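Diol-dehydratase (Roseburia inulinivorans, PDB 5I2A) probably dehydrates 1,2-propanediol without vitamin B12, as a lyase of the glycyl radical enzyme family that is expected to work through a radical on a backbone glycine. Local coordinates at residues Glu399-Thr403 and Met764-Leu770; Glu310-Glu314 and Met366-Ala370; Leu394-Glu399 and Leu770-Ile774; Tyr4-Pro8 and Thr360-Phe365; Thr726-Asp730 and Lys835-Gln839. Numbering follows the deposited sequence.

Contact 1 (Glu399-Thr403 and Met764-Leu770); sequences ELTRT and MAGEKGL
Residues E399 to R402, in the C-terminal part of helix 391-402, run against segment 764-770, which leads into helix 766-781. CA atoms pair R402 with M764 (6.0 Å) and E399 with L770 (7.2 Å). Hydrogen bonds come from R402 (chi1 and chi2 t): its NE and NH2 both donate to M764 O, at 3.2 and 3.1 Å, a bifurcated pair of donors sharing one carbonyl oxygen. G766 has a positive phi of 74°. Two waters extend the polar edge: one accepts from R402 NH2 (2.6 Å) and donates to E767 OE1 (2.8 Å), the other donates to E399 OE1 (2.5 Å) and E767 OE2 (3.0 Å). Van der Waals contacts complete the interface. L770 (mt) lays CG over one guanidinium face, 3.3 Å from R402 NH2, and its CD1 meets E399 CG at 3.6 Å; M764 CE lies 4.1 Å from T401 CG2. T401 OG1 bonds L407 O, while T401 and M764 both rest on V792 of strand 787-792, so helices 391-402 and 766-781 join beside that strand.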
# COMPACT_ATOMS: atom_id res chain seq x y z
N GLU A 399 -15.98 -39.67 -28.66
CA GLU A 399 -15.94 -40.97 -28.00
C GLU A 399 -15.85 -40.83 -26.49
O GLU A 399 -16.50 -41.58 -25.76
CB GLU A 399 -14.74 -41.80 -28.50
CG GLU A 399 -14.90 -42.33 -29.92
CD GLU A 399 -13.58 -42.81 -30.54
OE1 GLU A 399 -13.57 -43.11 -31.75
OE2 GLU A 399 -12.56 -42.86 -29.82
N LEU A 400 -15.05 -39.89 -26.03
CA LEU A 400 -14.95 -39.64 -24.60
C LEU A 400 -16.28 -39.10 -24.06
O LEU A 400 -16.74 -39.54 -23.03
CB LEU A 400 -13.82 -38.66 -24.28
CG LEU A 400 -13.55 -38.44 -22.79
CD1 LEU A 400 -13.09 -39.73 -22.13
CD2 LEU A 400 -12.51 -37.34 -22.60
N THR A 401 -16.88 -38.16 -24.78
CA THR A 401 -18.14 -37.59 -24.33
C THR A 401 -19.22 -38.67 -24.22
O THR A 401 -20.02 -38.67 -23.29
CB THR A 401 -18.62 -36.47 -25.27
OG1 THR A 401 -17.60 -35.47 -25.36
CG2 THR A 401 -19.90 -35.84 -24.76
N ARG A 402 -19.21 -39.61 -25.16
CA ARG A 402 -20.17 -40.71 -25.18
C ARG A 402 -20.10 -41.55 -23.90
O ARG A 402 -21.11 -42.10 -23.48
CB ARG A 402 -19.92 -41.58 -26.41
CG ARG A 402 -20.87 -42.76 -26.57
CD ARG A 402 -20.14 -43.85 -27.34
NE ARG A 402 -20.46 -43.82 -28.73
CZ ARG A 402 -19.71 -44.32 -29.71
NH1 ARG A 402 -18.52 -44.87 -29.48
NH2 ARG A 402 -20.16 -44.22 -30.94
N THR A 403 -18.93 -41.63 -23.26
CA THR A 403 -18.84 -42.40 -22.01
C THR A 403 -19.69 -41.80 -20.90
O THR A 403 -19.91 -42.46 -19.89
CB THR A 403 -17.40 -42.52 -21.47
OG1 THR A 403 -16.99 -41.25 -20.96
CG2 THR A 403 -16.42 -43.03 -22.54
N MET A 764 -25.68 -40.88 -29.33
CA MET A 764 -24.25 -40.98 -29.63
C MET A 764 -23.85 -42.33 -30.23
O MET A 764 -22.69 -42.55 -30.56
CB MET A 764 -23.43 -40.75 -28.36
CG MET A 764 -23.93 -39.59 -27.54
SD MET A 764 -23.19 -38.07 -28.11
CE MET A 764 -21.53 -38.29 -27.55
N ALA A 765 -24.80 -43.24 -30.37
CA ALA A 765 -24.49 -44.62 -30.75
C ALA A 765 -23.87 -44.72 -32.16
O ALA A 765 -24.35 -44.10 -33.10
CB ALA A 765 -25.75 -45.48 -30.65
N GLY A 766 -22.80 -45.50 -32.28
CA GLY A 766 -22.17 -45.77 -33.56
C GLY A 766 -21.37 -44.61 -34.12
O GLY A 766 -21.38 -43.52 -33.56
N GLU A 767 -20.68 -44.85 -35.22
CA GLU A 767 -19.93 -43.80 -35.91
C GLU A 767 -20.86 -42.71 -36.38
O GLU A 767 -20.53 -41.52 -36.29
CB GLU A 767 -19.14 -44.35 -37.10
CG GLU A 767 -18.01 -45.28 -36.71
CD GLU A 767 -17.01 -44.63 -35.76
OE1 GLU A 767 -16.95 -45.04 -34.59
OE2 GLU A 767 -16.28 -43.72 -36.20
N LYS A 768 -22.04 -43.09 -36.87
CA LYS A 768 -23.00 -42.10 -37.35
C LYS A 768 -23.52 -41.22 -36.20
O LYS A 768 -23.82 -40.06 -36.41
CB LYS A 768 -24.17 -42.78 -38.07
N GLY A 769 -23.63 -41.79 -34.99
CA GLY A 769 -24.03 -41.02 -33.82
C GLY A 769 -22.98 -39.96 -33.50
O GLY A 769 -23.31 -38.80 -33.26
N LEU A 770 -21.72 -40.37 -33.52
CA LEU A 770 -20.61 -39.48 -33.22
C LEU A 770 -20.54 -38.36 -34.25
O LEU A 770 -20.26 -37.21 -33.91
CB LEU A 770 -19.29 -40.27 -33.17
CG LEU A 770 -19.13 -41.32 -32.07
CD1 LEU A 770 -17.76 -41.99 -32.16
CD2 LEU A 770 -19.37 -40.77 -30.66
O HOH W 1 -14.26 -42.87 -34.16
O HOH W 2 -18.81 -45.65 -32.65

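Contact 2 (Glu310-Glu314 and Met366-Ala370); sequences EYAQE and MCITA
Q313 has the largest share of the buried surface (100 of 219 Å²), M366 the next (64 Å²). Both segments are helical throughout, and their short axes pass 10.5 Å apart at a crossing angle of -56°, with Q313 and M366 the closest CA pair at 6.5 Å. From a CA-CB bond directed sideways, Q313 (chi1 t, chi2 p, chi3 58°) brings its amide up to the other helix. NE2 donates to M366 O at 3.1 Å, nearly straight at 170°. That carbonyl also accepts A370 N at 2.9 Å, the regular helical bond, so Q313 adds a second donor without breaking the helix. D317 OD1, one turn on, takes another bond from the same NE2. On the amide's other end, a water donates to Q313 OE1 at 2.9 Å and lies 2.8 Å from T369 OG1, which also bonds R396. Beneath the polar end, Q313 CD packs on T369 CG2 at 3.7 Å, and Q313 NE2 is 3.7 Å from A370 CB.

M366 points toward the partner helix with chi1 m, chi2 t and chi3 p, which carries CE to 3.7 Å from A312 CB. Y298 of helix 295-303 touches both A312 and M366, and I9 covers Q313 and M366. What results is a buried, obliquely crossed helix pair, 309-323 on 362-374, bridged by a glutamine side chain bonded to a main-chain carbonyl, in the pyruvate formate-lyase-like part of the fold.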
# COMPACT_ATOMS: atom_id res chain seq x y z
N GLU A 310 3.83 -46.34 -24.01
CA GLU A 310 3.13 -46.92 -22.87
C GLU A 310 3.52 -46.22 -21.57
O GLU A 310 2.67 -45.97 -20.72
CB GLU A 310 3.41 -48.43 -22.77
CG GLU A 310 2.67 -49.29 -23.78
CD GLU A 310 3.14 -49.03 -25.20
OE1 GLU A 310 2.30 -48.97 -26.12
OE2 GLU A 310 4.36 -48.87 -25.39
N TYR A 311 4.81 -45.93 -21.41
CA TYR A 311 5.27 -45.30 -20.18
C TYR A 311 4.85 -43.83 -20.14
O TYR A 311 4.51 -43.31 -19.07
CB TYR A 311 6.79 -45.41 -20.04
CG TYR A 311 7.28 -44.94 -18.69
CD1 TYR A 311 6.85 -45.56 -17.52
CD2 TYR A 311 8.17 -43.88 -18.58
CE1 TYR A 311 7.30 -45.15 -16.29
CE2 TYR A 311 8.62 -43.46 -17.34
CZ TYR A 311 8.18 -44.09 -16.20
OH TYR A 311 8.61 -43.67 -14.98
N ALA A 312 4.88 -43.19 -21.30
CA ALA A 312 4.40 -41.82 -21.42
C ALA A 312 2.93 -41.72 -21.00
O ALA A 312 2.56 -40.81 -20.27
CB ALA A 312 4.58 -41.30 -22.83
N GLN A 313 2.11 -42.67 -21.45
CA GLN A 313 0.70 -42.70 -21.10
C GLN A 313 0.55 -42.93 -19.61
O GLN A 313 -0.30 -42.32 -18.97
CB GLN A 313 -0.05 -43.78 -21.87
CG GLN A 313 -1.57 -43.76 -21.63
CD GLN A 313 -2.23 -42.53 -22.26
OE1 GLN A 313 -2.13 -42.29 -23.46
NE2 GLN A 313 -2.89 -41.74 -21.43
N GLU A 314 1.38 -43.81 -19.07
CA GLU A 314 1.32 -44.10 -17.64
C GLU A 314 1.64 -42.85 -16.82
O GLU A 314 1.00 -42.58 -15.81
CB GLU A 314 2.27 -45.24 -17.27
CG GLU A 314 2.06 -45.74 -15.84
CD GLU A 314 2.96 -46.92 -15.48
OE1 GLU A 314 3.99 -47.10 -16.15
OE2 GLU A 314 2.63 -47.65 -14.53
N MET A 366 -3.44 -38.52 -26.22
CA MET A 366 -3.10 -39.20 -24.97
C MET A 366 -3.75 -38.53 -23.75
O MET A 366 -4.05 -39.21 -22.77
CB MET A 366 -1.58 -39.28 -24.82
CG MET A 366 -0.96 -40.22 -25.88
SD MET A 366 0.82 -40.05 -26.11
CE MET A 366 1.34 -40.62 -24.51
N CYS A 367 -4.00 -37.23 -23.84
CA CYS A 367 -4.72 -36.52 -22.78
C CYS A 367 -6.17 -37.00 -22.70
O CYS A 367 -6.72 -37.20 -21.62
CB CYS A 367 -4.65 -35.01 -23.01
SG CYS A 367 -3.00 -34.30 -22.76
N ILE A 368 -6.79 -37.19 -23.85
CA ILE A 368 -8.14 -37.73 -23.89
C ILE A 368 -8.17 -39.17 -23.31
O ILE A 368 -9.06 -39.53 -22.54
CB ILE A 368 -8.69 -37.73 -25.32
CG1 ILE A 368 -8.84 -36.30 -25.83
CG2 ILE A 368 -10.03 -38.44 -25.38
CD1 ILE A 368 -9.27 -36.19 -27.28
N THR A 369 -7.17 -39.96 -23.66
CA THR A 369 -7.08 -41.33 -23.16
C THR A 369 -6.91 -41.33 -21.65
O THR A 369 -7.50 -42.16 -20.94
CB THR A 369 -5.91 -42.10 -23.83
OG1 THR A 369 -6.17 -42.27 -25.23
CG2 THR A 369 -5.72 -43.47 -23.19
N ALA A 370 -6.11 -40.40 -21.14
CA ALA A 370 -5.86 -40.35 -19.71
C ALA A 370 -7.16 -40.07 -18.94
O ALA A 370 -7.39 -40.65 -17.89
CB ALA A 370 -4.79 -39.31 -19.38
O HOH W 3 -3.57 -43.11 -25.78

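Contact 3 (Leu394-Glu399 and Leu770-Ile774); sequences LMRAAE and LESFI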
# COMPACT_ATOMS: atom_id res chain seq x y z
N LEU A 394 -11.46 -34.79 -33.15
CA LEU A 394 -12.86 -34.50 -32.83
C LEU A 394 -13.65 -35.77 -32.55
O LEU A 394 -14.45 -35.81 -31.62
CB LEU A 394 -13.54 -33.71 -33.95
CG LEU A 394 -13.04 -32.28 -34.22
CD1 LEU A 394 -13.87 -31.62 -35.31
CD2 LEU A 394 -13.04 -31.42 -32.95
N MET A 395 -13.42 -36.80 -33.37
CA MET A 395 -14.12 -38.07 -33.16
C MET A 395 -13.67 -38.74 -31.86
O MET A 395 -14.48 -39.31 -31.13
CB MET A 395 -13.91 -38.99 -34.36
CG MET A 395 -14.65 -38.51 -35.61
SD MET A 395 -16.45 -38.72 -35.48
CE MET A 395 -16.59 -40.48 -35.69
N ARG A 396 -12.38 -38.67 -31.55
CA ARG A 396 -11.88 -39.21 -30.30
C ARG A 396 -12.47 -38.47 -29.09
O ARG A 396 -12.76 -39.07 -28.06
CB ARG A 396 -10.36 -39.14 -30.27
CG ARG A 396 -9.75 -39.76 -29.05
CD ARG A 396 -9.70 -41.27 -29.18
NE ARG A 396 -9.05 -41.87 -28.01
CZ ARG A 396 -9.70 -42.28 -26.93
NH1 ARG A 396 -11.02 -42.17 -26.87
NH2 ARG A 396 -9.03 -42.82 -25.91
N ALA A 397 -12.63 -37.16 -29.22
CA ALA A 397 -13.27 -36.36 -28.17
C ALA A 397 -14.72 -36.82 -27.98
O ALA A 397 -15.18 -37.01 -26.86
CB ALA A 397 -13.21 -34.87 -28.51
N ALA A 398 -15.41 -37.01 -29.10
CA ALA A 398 -16.81 -37.43 -29.08
C ALA A 398 -16.95 -38.80 -28.41
O ALA A 398 -17.88 -39.03 -27.66
CB ALA A 398 -17.38 -37.45 -30.51
N GLU A 399 -15.98 -39.67 -28.66
CA GLU A 399 -15.94 -40.97 -28.00
C GLU A 399 -15.85 -40.83 -26.49
O GLU A 399 -16.50 -41.58 -25.76
CB GLU A 399 -14.74 -41.80 -28.50
CG GLU A 399 -14.90 -42.33 -29.92
CD GLU A 399 -13.58 -42.81 -30.54
OE1 GLU A 399 -13.57 -43.11 -31.75
OE2 GLU A 399 -12.56 -42.86 -29.82
N LEU A 770 -21.72 -40.37 -33.52
CA LEU A 770 -20.61 -39.48 -33.22
C LEU A 770 -20.54 -38.36 -34.25
O LEU A 770 -20.26 -37.21 -33.91
CB LEU A 770 -19.29 -40.27 -33.17
CG LEU A 770 -19.13 -41.32 -32.07
CD1 LEU A 770 -17.76 -41.99 -32.16
CD2 LEU A 770 -19.37 -40.77 -30.66
N GLU A 771 -20.82 -38.70 -35.50
CA GLU A 771 -20.74 -37.72 -36.57
C GLU A 771 -21.87 -36.70 -36.48
O GLU A 771 -21.64 -35.52 -36.71
CB GLU A 771 -20.74 -38.41 -37.95
CG GLU A 771 -19.33 -38.83 -38.37
CD GLU A 771 -19.31 -39.77 -39.57
OE1 GLU A 771 -20.33 -39.85 -40.29
OE2 GLU A 771 -18.26 -40.41 -39.79
N SER A 772 -23.08 -37.12 -36.14
CA SER A 772 -24.14 -36.13 -36.01
C SER A 772 -23.96 -35.29 -34.73
O SER A 772 -24.37 -34.14 -34.69
CB SER A 772 -25.52 -36.78 -36.04
OG SER A 772 -25.55 -37.94 -35.26
N PHE A 773 -23.33 -35.88 -33.71
CA PHE A 773 -22.92 -35.13 -32.51
C PHE A 773 -22.00 -33.97 -32.90
O PHE A 773 -22.28 -32.81 -32.57
CB PHE A 773 -22.22 -36.07 -31.53
CG PHE A 773 -21.57 -35.39 -30.34
CD1 PHE A 773 -22.32 -34.96 -29.27
CD2 PHE A 773 -20.19 -35.23 -30.29
CE1 PHE A 773 -21.72 -34.37 -28.16
CE2 PHE A 773 -19.58 -34.64 -29.20
CZ PHE A 773 -20.35 -34.21 -28.12
N ILE A 774 -20.93 -34.27 -33.64
CA ILE A 774 -20.00 -33.23 -34.11
C ILE A 774 -20.72 -32.16 -34.95
O ILE A 774 -20.46 -30.96 -34.80
CB ILE A 774 -18.84 -33.84 -34.93
CG1 ILE A 774 -17.99 -34.78 -34.07
CG2 ILE A 774 -17.99 -32.75 -35.58
CD1 ILE A 774 -17.30 -34.10 -32.93
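L770 reaches across A398 with its CD2 methyl, 3.9 Å from A398 CB and 3.8 Å from A398 O, while its CD1 meets E399 CG at 3.6 Å. M395 leaves its helix sideways (mmm) and its end swings across to set CE 3.7 Å from L770 CB, so the leucine is held between M395 and A398-E399. The small A398 side chain is consistent with the close approach here: A398 and L770 have CA atoms only 6.0 Å apart, although the short axes stay 9.7 Å from each other and cross at 105°, close to perpendicular. Around A398 CB gather L770 CD2, F773 CD2 at 3.6 Å and I774 CD1 at 4.1 Å. One turn earlier, the same I774 methyl lies 3.9 Å from L394 CB and 3.6 Å from L394 O. No hydrogen bond crosses between these segments; apolar contact does the work, and E771 adds its CG, 4.1 Å from M395 SD, at the exposed border. R396 points away, forming a weak 3.4 Å salt bridge from NH1 to E399 OE2 and another from NH2 to E372. Beyond the contact, F773 meets F790 of strand 787-792 edge-to-face, and L394 packs on I383 and V385 of strand 380-385, so the crossed helices 391-402 and 766-781 lie against strands of one mixed sheet.

Contact 4 (Tyr4-Pro8 and Thr360-Phe365); sequences YDSTP and TNDLSF
The N-terminal loop residues 4-8, irregular, with S6 near -80/2, lie across the start of helix 362-374, with CA atoms pairing Y4 with D362 (5.0 Å) and S6 with F365 (6.1 Å). T360, in an extended loop conformation, points toward the Y4 ring and sets CG2 over its face, a CH-pi contact 4.1 Å from the centroid. N361 is the N-cap: its OD1 accepts S364 N at 3.1 Å and, weakly, L363 N at 2.8 Å, and N361 N donates back to S364 OG at 2.9 Å, which completes a capping box; its ND2 bonds D291 O. N361 C is 3.9 Å from Y4 CB. D362, first in the helix (chi1 -88°), turns OD1 to D5 N for a 2.7 Å, nearly linear hydrogen bond; a water lies 2.9 Å from each of D362 O and D5 O. F365 (chi1 m) comes one turn later. Its ring carries S6 CB over one face, 3.7 Å from the centroid, and meets the Y4 ring (chi1 p) obliquely, Y4 CD1 to F365 CE2 being 3.4 Å. On the tail, D5 OD1 accepts T7 N at 3.3 Å, forming an Asx turn. Y4 OH bonds S390 OG, securing the far end of the ring. The chemistry is mixed: one direct charged-acceptor bond fixes the tail's register at D5, while ring and methyl contacts hold Y4 and S6 against the helix.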
# COMPACT_ATOMS: atom_id res chain seq x y z
N TYR A 4 0.72 -37.83 -36.26
CA TYR A 4 0.30 -38.42 -35.00
C TYR A 4 -0.29 -39.82 -35.14
O TYR A 4 -0.82 -40.17 -36.19
CB TYR A 4 -0.71 -37.50 -34.30
CG TYR A 4 -1.86 -37.04 -35.17
CD1 TYR A 4 -2.93 -37.89 -35.45
CD2 TYR A 4 -1.89 -35.76 -35.70
CE1 TYR A 4 -3.98 -37.48 -36.23
CE2 TYR A 4 -2.95 -35.34 -36.48
CZ TYR A 4 -3.99 -36.20 -36.75
OH TYR A 4 -5.04 -35.79 -37.53
N ASP A 5 -0.20 -40.60 -34.07
CA ASP A 5 -0.74 -41.96 -34.02
C ASP A 5 -1.88 -42.05 -33.00
O ASP A 5 -1.63 -42.17 -31.80
CB ASP A 5 0.36 -42.97 -33.69
CG ASP A 5 -0.15 -44.41 -33.54
OD1 ASP A 5 -1.32 -44.70 -33.87
OD2 ASP A 5 0.64 -45.26 -33.10
N SER A 6 -3.11 -42.02 -33.49
CA SER A 6 -4.29 -41.90 -32.63
C SER A 6 -4.76 -43.19 -31.95
O SER A 6 -5.77 -43.17 -31.24
CB SER A 6 -5.45 -41.31 -33.43
OG SER A 6 -5.90 -42.20 -34.43
N THR A 7 -4.05 -44.30 -32.14
CA THR A 7 -4.45 -45.53 -31.47
C THR A 7 -4.28 -45.35 -29.96
O THR A 7 -3.24 -44.87 -29.51
CB THR A 7 -3.64 -46.77 -31.95
OG1 THR A 7 -2.28 -46.65 -31.52
CG2 THR A 7 -3.67 -46.89 -33.46
N PRO A 8 -5.31 -45.71 -29.18
CA PRO A 8 -5.27 -45.60 -27.71
C PRO A 8 -4.18 -46.48 -27.10
O PRO A 8 -4.03 -47.63 -27.50
CB PRO A 8 -6.66 -46.09 -27.28
CG PRO A 8 -7.53 -45.85 -28.47
CD PRO A 8 -6.65 -46.07 -29.67
N THR A 360 -2.94 -30.39 -33.41
CA THR A 360 -3.09 -31.75 -32.93
C THR A 360 -1.76 -32.49 -32.95
O THR A 360 -1.01 -32.37 -33.90
CB THR A 360 -4.11 -32.53 -33.78
OG1 THR A 360 -5.36 -31.83 -33.77
CG2 THR A 360 -4.32 -33.93 -33.25
N ASN A 361 -1.45 -33.21 -31.89
CA ASN A 361 -0.27 -34.06 -31.87
C ASN A 361 -0.55 -35.33 -31.06
O ASN A 361 -1.68 -35.56 -30.64
CB ASN A 361 0.95 -33.30 -31.33
CG ASN A 361 0.75 -32.78 -29.91
OD1 ASN A 361 0.26 -33.48 -29.03
ND2 ASN A 361 1.19 -31.55 -29.67
N ASP A 362 0.47 -36.14 -30.84
CA ASP A 362 0.30 -37.38 -30.09
C ASP A 362 -0.25 -37.15 -28.68
O ASP A 362 -1.08 -37.92 -28.19
CB ASP A 362 1.62 -38.15 -30.00
CG ASP A 362 1.85 -39.08 -31.19
OD1 ASP A 362 0.86 -39.57 -31.77
OD2 ASP A 362 3.02 -39.34 -31.52
N LEU A 363 0.23 -36.10 -28.01
CA LEU A 363 -0.22 -35.84 -26.64
C LEU A 363 -1.69 -35.42 -26.62
O LEU A 363 -2.39 -35.69 -25.64
CB LEU A 363 0.65 -34.77 -25.97
CG LEU A 363 2.09 -35.19 -25.67
CD1 LEU A 363 2.82 -34.12 -24.88
CD2 LEU A 363 2.13 -36.51 -24.90
N SER A 364 -2.16 -34.76 -27.67
CA SER A 364 -3.57 -34.37 -27.76
C SER A 364 -4.48 -35.60 -27.53
O SER A 364 -5.42 -35.56 -26.73
CB SER A 364 -3.90 -33.73 -29.12
OG SER A 364 -2.98 -32.72 -29.47
N PHE A 365 -4.18 -36.70 -28.22
CA PHE A 365 -4.94 -37.94 -28.05
C PHE A 365 -4.68 -38.57 -26.68
O PHE A 365 -5.60 -39.08 -26.05
CB PHE A 365 -4.62 -38.94 -29.17
CG PHE A 365 -5.05 -38.49 -30.53
CD1 PHE A 365 -6.33 -38.75 -31.00
CD2 PHE A 365 -4.20 -37.78 -31.34
CE1 PHE A 365 -6.73 -38.31 -32.24
CE2 PHE A 365 -4.60 -37.34 -32.59
CZ PHE A 365 -5.87 -37.60 -33.04
O HOH W 4 -1.32 -40.58 -29.44

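Contact 5 (Thr726-Asp730 and Lys835-Gln839); sequences TSGFD and KRTEQ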
# COMPACT_ATOMS: atom_id res chain seq x y z
N THR A 726 -34.44 -23.04 -20.22
CA THR A 726 -34.92 -23.61 -18.97
C THR A 726 -35.32 -25.07 -19.18
O THR A 726 -35.92 -25.42 -20.20
CB THR A 726 -36.09 -22.79 -18.42
OG1 THR A 726 -35.59 -21.59 -17.83
CG2 THR A 726 -36.86 -23.57 -17.37
N SER A 727 -34.96 -25.93 -18.24
CA SER A 727 -35.30 -27.36 -18.31
C SER A 727 -36.79 -27.62 -18.56
O SER A 727 -37.65 -27.09 -17.87
CB SER A 727 -34.89 -28.05 -17.02
OG SER A 727 -33.49 -27.94 -16.83
N GLY A 728 -37.08 -28.43 -19.57
CA GLY A 728 -38.45 -28.78 -19.90
C GLY A 728 -39.12 -27.75 -20.78
O GLY A 728 -40.24 -27.96 -21.22
N PHE A 729 -38.46 -26.62 -21.03
CA PHE A 729 -39.05 -25.56 -21.86
C PHE A 729 -38.59 -25.68 -23.31
O PHE A 729 -39.27 -25.21 -24.22
CB PHE A 729 -38.69 -24.16 -21.32
CG PHE A 729 -39.56 -23.69 -20.18
CD1 PHE A 729 -40.51 -24.53 -19.61
CD2 PHE A 729 -39.43 -22.40 -19.69
CE1 PHE A 729 -41.31 -24.09 -18.57
CE2 PHE A 729 -40.23 -21.95 -18.65
CZ PHE A 729 -41.17 -22.80 -18.08
N ASP A 730 -37.43 -26.28 -23.52
CA ASP A 730 -36.94 -26.51 -24.87
C ASP A 730 -37.49 -27.84 -25.39
O ASP A 730 -36.97 -28.91 -25.06
CB ASP A 730 -35.41 -26.48 -24.92
CG ASP A 730 -34.77 -27.37 -23.86
OD1 ASP A 730 -35.27 -27.41 -22.72
OD2 ASP A 730 -33.77 -28.03 -24.17
N LYS A 835 -33.40 -33.04 -13.80
CA LYS A 835 -34.53 -32.49 -14.54
C LYS A 835 -34.12 -31.73 -15.81
O LYS A 835 -34.98 -31.29 -16.55
CB LYS A 835 -35.38 -31.58 -13.64
CG LYS A 835 -34.89 -30.16 -13.51
CD LYS A 835 -35.94 -29.28 -12.84
CE LYS A 835 -35.40 -27.85 -12.66
NZ LYS A 835 -34.34 -27.76 -11.61
N ARG A 836 -32.82 -31.59 -16.06
CA ARG A 836 -32.37 -30.97 -17.31
C ARG A 836 -32.97 -31.71 -18.50
O ARG A 836 -33.12 -32.93 -18.47
CB ARG A 836 -30.85 -30.97 -17.41
CG ARG A 836 -30.17 -30.00 -16.45
CD ARG A 836 -28.66 -30.12 -16.55
NE ARG A 836 -27.97 -29.32 -15.54
CZ ARG A 836 -26.65 -29.32 -15.37
NH1 ARG A 836 -25.88 -30.07 -16.15
NH2 ARG A 836 -26.10 -28.56 -14.42
N THR A 837 -33.34 -30.96 -19.52
CA THR A 837 -33.97 -31.54 -20.72
C THR A 837 -33.09 -32.61 -21.37
O THR A 837 -31.91 -32.40 -21.63
CB THR A 837 -34.27 -30.46 -21.77
OG1 THR A 837 -34.91 -29.35 -21.13
CG2 THR A 837 -35.18 -31.01 -22.86
N GLU A 838 -33.67 -33.78 -21.59
CA GLU A 838 -32.99 -34.84 -22.31
C GLU A 838 -33.32 -34.72 -23.80
O GLU A 838 -34.49 -34.81 -24.17
CB GLU A 838 -33.40 -36.21 -21.78
CG GLU A 838 -32.98 -37.34 -22.68
CD GLU A 838 -33.63 -38.66 -22.30
OE1 GLU A 838 -33.49 -39.09 -21.13
OE2 GLU A 838 -34.30 -39.24 -23.17
N GLN A 839 -32.32 -34.48 -24.64
CA GLN A 839 -32.58 -34.34 -26.08
C GLN A 839 -32.82 -35.70 -26.73
O GLN A 839 -31.88 -36.50 -26.85
CB GLN A 839 -31.41 -33.63 -26.78
CG GLN A 839 -31.04 -32.26 -26.21
CD GLN A 839 -32.19 -31.28 -26.21
OE1 GLN A 839 -33.01 -31.26 -27.13
NE2 GLN A 839 -32.26 -30.47 -25.16
O HOH W 5 -32.49 -28.28 -14.43
O HOH W 6 -32.00 -28.24 -19.20
O HOH W 7 -35.89 -30.33 -27.06
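T837 OG1 has both its roles filled from the other segment: it accepts G728 N at 2.8 Å, nearly straight at 174°, and gives its own proton to D730 OD1 at 2.5 Å. The second carboxylate oxygen, D730 OD2, takes Q839 NE2 at 3.0 Å, so the buried aspartate spans T837 and Q839. The other end of the Q839 amide is served by a water that donates both to Q839 OE1 (3.0 Å) and to D730 O (2.7 Å). G728 N belongs to a type II beta turn over residues 726-729, closed by F729 N to T726 O at 2.9 Å, with G728 at i+2 (phi 84°). This turn, in the glycine radical part of the sequence, receives the C-terminal tail that leaves helix 827-835; Q839 pairs by backbone bonds with K758 of strand 756-759. S727 points at the tail, its CB 3.3 Å from K835 O, and its CA is 4.8 Å from R836 CA. S727 OG lies 2.6 and 2.8 Å from two waters. The farther of these accepts T837 N at 3.0 Å; the nearer accepts K835 NZ weakly at 3.4 Å, a lysine whose main partner is D832. R836 points away, and its NH2 bonds V815 O.

In the fold
From the N terminus, the tail at 4-8 meets helix 362-374 in contact 4, closing a loop of some 350 residues. Contact 2 crosses it: 310-314 lies within that loop, and 366-370 just past its end on the same helix. Helix 391-402 opens contacts 3 and 1, both closed on helix 766-781, contact 1 within contact 3's span and E399 and L770 shared. Contact 5 starts inside those spans at 726-730 and ends beyond them at 835-839, close to the C terminus, so it crosses both. T369 probably bonds R396 and I368 packs against it, linking contacts 2 and 3. Together they tie the N-terminal tail and helices 309-323, 362-374 and 391-402 to helix 766-781 of the glycine radical range.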